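Local coordinates for protein transaminase (Bacillus megaterium, PDB 5G0A) that probably catalyses S-selective, pyridoxal-5'-phosphate-dependent transfer of amino groups between amines and carbonyl compounds, as a class-III omega-transaminase, at residues Arg51-Phe56 and Gly430-Gly435; Tyr363-Leu368 and Ile454-Met458. One frame throughout, in Å; residues are numbered along the deposited sequence.

Contact 1: Arg51-Phe56 and Gly430-Gly435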
loop_
_atom_site.group_PDB
_atom_site.type_symbol
_atom_site.label_atom_id
_atom_site.label_comp_id
_atom_site.label_asym_id
_atom_site.label_seq_id
_atom_site.Cartn_x
_atom_site.Cartn_y
_atom_site.Cartn_z
ATOM N N ARG B 51 -0.636 -28.623 -41.018
ATOM C CA ARG B 51 -1.698 -27.639 -40.801
ATOM C C ARG B 51 -2.450 -27.973 -39.529
ATOM O O ARG B 51 -2.774 -29.134 -39.280
ATOM C CB ARG B 51 -2.682 -27.614 -41.967
ATOM C CG ARG B 51 -2.133 -27.075 -43.283
ATOM C CD ARG B 51 -3.284 -26.964 -44.258
ATOM N NE ARG B 51 -3.728 -25.583 -44.425
ATOM C CZ ARG B 51 -4.997 -25.189 -44.486
ATOM N NH1 ARG B 51 -5.995 -26.062 -44.357
ATOM N NH2 ARG B 51 -5.267 -23.902 -44.654
ATOM N N LEU B 52 -2.741 -26.949 -38.733
ATOM C CA LEU B 52 -3.384 -27.128 -37.428
ATOM C C LEU B 52 -4.617 -26.239 -37.386
ATOM O O LEU B 52 -4.516 -25.029 -37.611
ATOM C CB LEU B 52 -2.423 -26.753 -36.286
ATOM C CG LEU B 52 -1.080 -27.500 -36.210
ATOM C CD1 LEU B 52 -0.136 -26.853 -35.205
ATOM C CD2 LEU B 52 -1.275 -28.988 -35.899
ATOM N N LEU B 53 -5.788 -26.831 -37.152
ATOM C CA LEU B 53 -7.008 -26.043 -37.058
ATOM C C LEU B 53 -7.098 -25.481 -35.633
ATOM O O LEU B 53 -7.100 -26.226 -34.651
ATOM C CB LEU B 53 -8.245 -26.918 -37.377
ATOM C CG LEU B 53 -9.610 -26.259 -37.176
ATOM C CD1 LEU B 53 -9.791 -25.003 -38.028
ATOM C CD2 LEU B 53 -10.722 -27.282 -37.459
ATOM N N ASP B 54 -7.135 -24.156 -35.524
ATOM C CA ASP B 54 -6.907 -23.516 -34.230
ATOM C C ASP B 54 -8.221 -23.105 -33.558
ATOM O O ASP B 54 -8.725 -22.017 -33.809
ATOM C CB ASP B 54 -6.009 -22.279 -34.428
ATOM C CG ASP B 54 -5.650 -21.602 -33.114
ATOM O OD1 ASP B 54 -5.830 -22.215 -32.039
ATOM O OD2 ASP B 54 -5.199 -20.447 -33.176
ATOM N N PHE B 55 -8.777 -23.976 -32.713
ATOM C CA PHE B 55 -10.001 -23.620 -32.008
ATOM C C PHE B 55 -9.739 -22.991 -30.629
ATOM O O PHE B 55 -10.581 -23.069 -29.724
ATOM C CB PHE B 55 -11.036 -24.773 -31.991
ATOM C CG PHE B 55 -12.071 -24.658 -33.076
ATOM C CD1 PHE B 55 -11.685 -24.561 -34.415
ATOM C CD2 PHE B 55 -13.436 -24.623 -32.770
ATOM C CE1 PHE B 55 -12.626 -24.427 -35.430
ATOM C CE2 PHE B 55 -14.388 -24.508 -33.784
ATOM C CZ PHE B 55 -13.981 -24.400 -35.115
ATOM N N PHE B 56 -8.561 -22.370 -30.493
ATOM C CA PHE B 56 -8.349 -21.319 -29.479
ATOM C C PHE B 56 -8.402 -19.929 -30.104
ATOM O O PHE B 56 -8.506 -18.938 -29.358
ATOM C CB PHE B 56 -7.002 -21.463 -28.792
ATOM C CG PHE B 56 -6.875 -22.709 -27.972
ATOM C CD1 PHE B 56 -7.352 -22.754 -26.674
ATOM C CD2 PHE B 56 -6.271 -23.843 -28.510
ATOM C CE1 PHE B 56 -7.240 -23.910 -25.919
ATOM C CE2 PHE B 56 -6.145 -25.001 -27.760
ATOM C CZ PHE B 56 -6.635 -25.036 -26.460
ATOM N N GLY B 430 -5.168 -33.283 -35.701
ATOM C CA GLY B 430 -4.731 -31.984 -36.228
ATOM C C GLY B 430 -5.576 -30.798 -35.776
ATOM O O GLY B 430 -5.664 -29.801 -36.492
ATOM N N VAL B 431 -6.210 -30.917 -34.607
ATOM C CA VAL B 431 -7.079 -29.868 -34.070
ATOM C C VAL B 431 -6.521 -29.370 -32.744
ATOM O O VAL B 431 -6.070 -30.168 -31.907
ATOM C CB VAL B 431 -8.551 -30.338 -33.907
ATOM C CG1 VAL B 431 -9.405 -29.271 -33.223
ATOM C CG2 VAL B 431 -9.161 -30.684 -35.266
ATOM N N LEU B 432 -6.491 -28.041 -32.590
ATOM C CA LEU B 432 -6.132 -27.397 -31.319
ATOM C C LEU B 432 -7.418 -26.985 -30.624
ATOM O O LEU B 432 -8.130 -26.106 -31.098
ATOM C CB LEU B 432 -5.247 -26.151 -31.568
ATOM C CG LEU B 432 -3.909 -26.430 -32.273
ATOM C CD1 LEU B 432 -3.287 -25.166 -32.858
ATOM C CD2 LEU B 432 -2.937 -27.092 -31.302
ATOM N N ILE B 433 -7.726 -27.625 -29.508
ATOM C CA ILE B 433 -8.959 -27.331 -28.767
ATOM C C ILE B 433 -8.727 -27.785 -27.340
ATOM O O ILE B 433 -7.989 -28.748 -27.118
ATOM C CB ILE B 433 -10.207 -28.009 -29.411
ATOM C CG1 ILE B 433 -11.513 -27.379 -28.913
ATOM C CG2 ILE B 433 -10.189 -29.526 -29.194
ATOM C CD1 ILE B 433 -12.719 -27.623 -29.813
ATOM N N GLY B 434 -9.312 -27.071 -26.383
ATOM C CA GLY B 434 -9.083 -27.338 -24.968
ATOM C C GLY B 434 -9.558 -26.192 -24.104
ATOM O O GLY B 434 -10.646 -25.650 -24.328
ATOM N N GLY B 435 -8.754 -25.833 -23.111
ATOM C CA GLY B 435 -9.131 -24.756 -22.187
ATOM C C GLY B 435 -7.982 -24.219 -21.357
ATOM O O GLY B 435 -6.880 -24.778 -21.355
HETATM O O HOH W 1 -5.570 -30.013 -39.352
HETATM O O HOH W 2 -10.490 -24.608 -27.271
#
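Two short parallel strands, distant in sequence, pair here at the edge of the small mixed sheet 38-40, 43-45, 51-54 and 431-432, with 431-432 outermost in the chain. Leu53 sits between two bonds of the parallel pattern, its N donating to Gly430 O (3.0 Å) and its O accepting from Leu432 N (2.8 Å); Phe55 N donates to Leu432 O (2.8 Å). Water bridges Arg51 O and Gly430 O, 2.9 Å from each. This sheet joins N-terminal and C-terminal parts of the chain, as in other fold-type I aminotransferases. Leu53 and Val431 point to one face (CD2 to CG2 4.3 Å), where helix 451-468 packs. On the other, Leu432 CD1 meets Leu52 CB at 3.9 Å, and Leu432 packs on Tyr89 of the second subunit. Asp54 opens an Asx turn, OD1 accepting from Phe56 N (3.1 Å), while OD2 accepts from Gln58 N. Beyond it the Phe56 ring lies along the glycine-containing backbone, CZ 3.4 Å from Gly434 N.

Contact 2: Tyr363-Leu368 and Ile454-Met458; sequences YIRSKL and IDKAM
Ile454 and Met458, one helical turn apart, form the apolar centre of this helix pair. Ile454 CG2 lies 3.8 Å from Ile364 CG1 and 3.7 Å from Tyr363 CE2, at the edge of the tyrosine ring; Met458 (chi1 and chi2 both m) brings SD to 3.9 Å from Leu368 CD2 and CG to 3.8 Å from Lys367 CB. Ile454, Ile364 and Leu368 are all chi1 m, chi2 t. Ile364 and Leu368 also pack on Trp388 of strand 387-392. Both segments are regular alpha-helix, interior to longer helices, with i to i+4 bonds such as Lys367 N to Tyr363 O (3.0 Å) and Met458 N to Ile454 O (2.9 Å). The segment axes run in the same general direction, crossing at -28° with a closest approach of 10.9 Å. Ile364 CA lies 7.2 Å from Ile454 CA, and Lys367 CA 7.2 Å from Met458 CA. At the polar edge Asp455 (chi1 m) gathers two donors on OD1: OH of Tyr363 (chi1 t) at 2.6 Å and Lys367 NZ at 3.1 Å, the latter a salt bridge made by a chain curled through three m angles. This is helix-helix packing in the C-terminal small domain of a fold-type I aminotransferase.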
loop_
_atom_site.group_PDB
_atom_site.type_symbol
_atom_site.label_atom_id
_atom_site.label_comp_id
_atom_site.label_asym_id
_atom_site.label_seq_id
_atom_site.Cartn_x
_atom_site.Cartn_y
_atom_site.Cartn_z
ATOM N N TYR B 363 -25.144 -22.824 -34.640
ATOM C CA TYR B 363 -24.676 -24.101 -35.178
ATOM C C TYR B 363 -23.848 -24.891 -34.161
ATOM O O TYR B 363 -24.101 -26.078 -33.923
ATOM C CB TYR B 363 -23.894 -23.902 -36.478
ATOM C CG TYR B 363 -23.531 -25.210 -37.148
ATOM C CD1 TYR B 363 -24.507 -25.981 -37.792
ATOM C CD2 TYR B 363 -22.217 -25.690 -37.124
ATOM C CE1 TYR B 363 -24.183 -27.186 -38.398
ATOM C CE2 TYR B 363 -21.882 -26.894 -37.731
ATOM C CZ TYR B 363 -22.875 -27.637 -38.371
ATOM O OH TYR B 363 -22.553 -28.830 -38.985
ATOM N N ILE B 364 -22.866 -24.225 -33.544
ATOM C CA ILE B 364 -22.046 -24.843 -32.508
ATOM C C ILE B 364 -22.915 -25.335 -31.341
ATOM O O ILE B 364 -22.647 -26.385 -30.773
ATOM C CB ILE B 364 -20.944 -23.866 -31.991
ATOM C CG1 ILE B 364 -19.804 -23.746 -33.015
ATOM C CG2 ILE B 364 -20.395 -24.308 -30.640
ATOM C CD1 ILE B 364 -18.990 -22.463 -32.896
ATOM N N ARG B 365 -23.923 -24.551 -30.975
ATOM C CA ARG B 365 -24.892 -24.941 -29.944
ATOM C C ARG B 365 -25.518 -26.307 -30.284
ATOM O O ARG B 365 -25.526 -27.209 -29.452
ATOM C CB ARG B 365 -25.952 -23.834 -29.772
ATOM C CG ARG B 365 -27.269 -24.254 -29.129
ATOM C CD ARG B 365 -27.185 -24.298 -27.622
ATOM N NE ARG B 365 -26.939 -22.984 -27.036
ATOM C CZ ARG B 365 -26.906 -22.740 -25.731
ATOM N NH1 ARG B 365 -27.116 -23.724 -24.867
ATOM N NH2 ARG B 365 -26.665 -21.512 -25.294
ATOM N N SER B 366 -26.000 -26.460 -31.515
ATOM C CA SER B 366 -26.571 -27.747 -31.969
ATOM C C SER B 366 -25.555 -28.898 -31.943
ATOM O O SER B 366 -25.903 -30.043 -31.636
ATOM C CB SER B 366 -27.197 -27.608 -33.362
ATOM O OG SER B 366 -26.209 -27.563 -34.385
ATOM N N LYS B 367 -24.298 -28.597 -32.270
ATOM C CA LYS B 367 -23.247 -29.613 -32.249
ATOM C C LYS B 367 -22.900 -30.024 -30.823
ATOM O O LYS B 367 -22.682 -31.210 -30.552
ATOM C CB LYS B 367 -21.990 -29.130 -32.994
ATOM C CG LYS B 367 -22.203 -28.749 -34.459
ATOM C CD LYS B 367 -22.402 -29.948 -35.373
ATOM C CE LYS B 367 -21.182 -30.858 -35.377
ATOM N NZ LYS B 367 -21.224 -31.792 -36.537
ATOM N N LEU B 368 -22.839 -29.054 -29.909
ATOM C CA LEU B 368 -22.574 -29.363 -28.493
ATOM C C LEU B 368 -23.733 -30.122 -27.842
ATOM O O LEU B 368 -23.503 -31.017 -27.035
ATOM C CB LEU B 368 -22.220 -28.101 -27.688
ATOM C CG LEU B 368 -20.875 -27.446 -28.028
ATOM C CD1 LEU B 368 -20.746 -26.093 -27.342
ATOM C CD2 LEU B 368 -19.700 -28.342 -27.658
ATOM N N ILE B 454 -15.872 -26.185 -38.135
ATOM C CA ILE B 454 -16.617 -26.512 -36.905
ATOM C C ILE B 454 -16.840 -28.027 -36.797
ATOM O O ILE B 454 -16.576 -28.631 -35.758
ATOM C CB ILE B 454 -17.960 -25.747 -36.804
ATOM C CG1 ILE B 454 -17.712 -24.249 -36.600
ATOM C CG2 ILE B 454 -18.830 -26.320 -35.676
ATOM C CD1 ILE B 454 -18.941 -23.392 -36.860
ATOM N N ASP B 455 -17.296 -28.654 -37.880
ATOM C CA ASP B 455 -17.480 -30.122 -37.887
ATOM C C ASP B 455 -16.196 -30.880 -37.560
ATOM O O ASP B 455 -16.217 -31.824 -36.776
ATOM C CB ASP B 455 -18.034 -30.612 -39.237
ATOM C CG ASP B 455 -19.478 -30.190 -39.472
ATOM O OD1 ASP B 455 -20.131 -29.671 -38.543
ATOM O OD2 ASP B 455 -19.956 -30.363 -40.606
ATOM N N LYS B 456 -15.082 -30.451 -38.151
ATOM C CA LYS B 456 -13.780 -31.070 -37.893
ATOM C C LYS B 456 -13.352 -30.919 -36.429
ATOM O O LYS B 456 -12.825 -31.851 -35.824
ATOM C CB LYS B 456 -12.722 -30.499 -38.852
ATOM C CG LYS B 456 -11.303 -31.005 -38.614
ATOM C CD LYS B 456 -10.380 -30.630 -39.766
ATOM C CE LYS B 456 -8.911 -30.723 -39.366
ATOM N NZ LYS B 456 -8.040 -30.189 -40.448
ATOM N N ALA B 457 -13.581 -29.737 -35.861
ATOM C CA ALA B 457 -13.212 -29.493 -34.483
ATOM C C ALA B 457 -14.072 -30.329 -33.530
ATOM O O ALA B 457 -13.560 -30.932 -32.582
ATOM C CB ALA B 457 -13.315 -28.002 -34.163
ATOM N N MET B 458 -15.369 -30.393 -33.809
ATOM C CA MET B 458 -16.294 -31.138 -32.938
ATOM C C MET B 458 -16.048 -32.651 -33.006
ATOM O O MET B 458 -16.152 -33.356 -32.001
ATOM C CB MET B 458 -17.739 -30.795 -33.270
ATOM C CG MET B 458 -18.152 -29.372 -32.917
ATOM S SD MET B 458 -18.108 -28.992 -31.157
ATOM C CE MET B 458 -16.637 -27.966 -31.027
#

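Helix 451-468 connects the two contacts, whose centres are 13 Å apart. One side of it meets helix 353-374 in contact 2; another packs on the segments of contact 1, where Phe55 CD2 reaches Ala457 CB at 3.7 Å and Leu53 CD2 reaches Lys456 CG at 3.9 Å. Phe55 CZ also lies 3.8 Å from Ile454 CA, so the two interfaces adjoin there. Contact 1 is the more buried and is held chiefly by backbone hydrogen bonds, with one residue reaching the second subunit; contact 2 is partly buried, relies on side chains alone, and ends in a charged edge. The segments alternate along the sequence; contact 1 joins an early strand to a late one, whereas contact 2 joins two later helices.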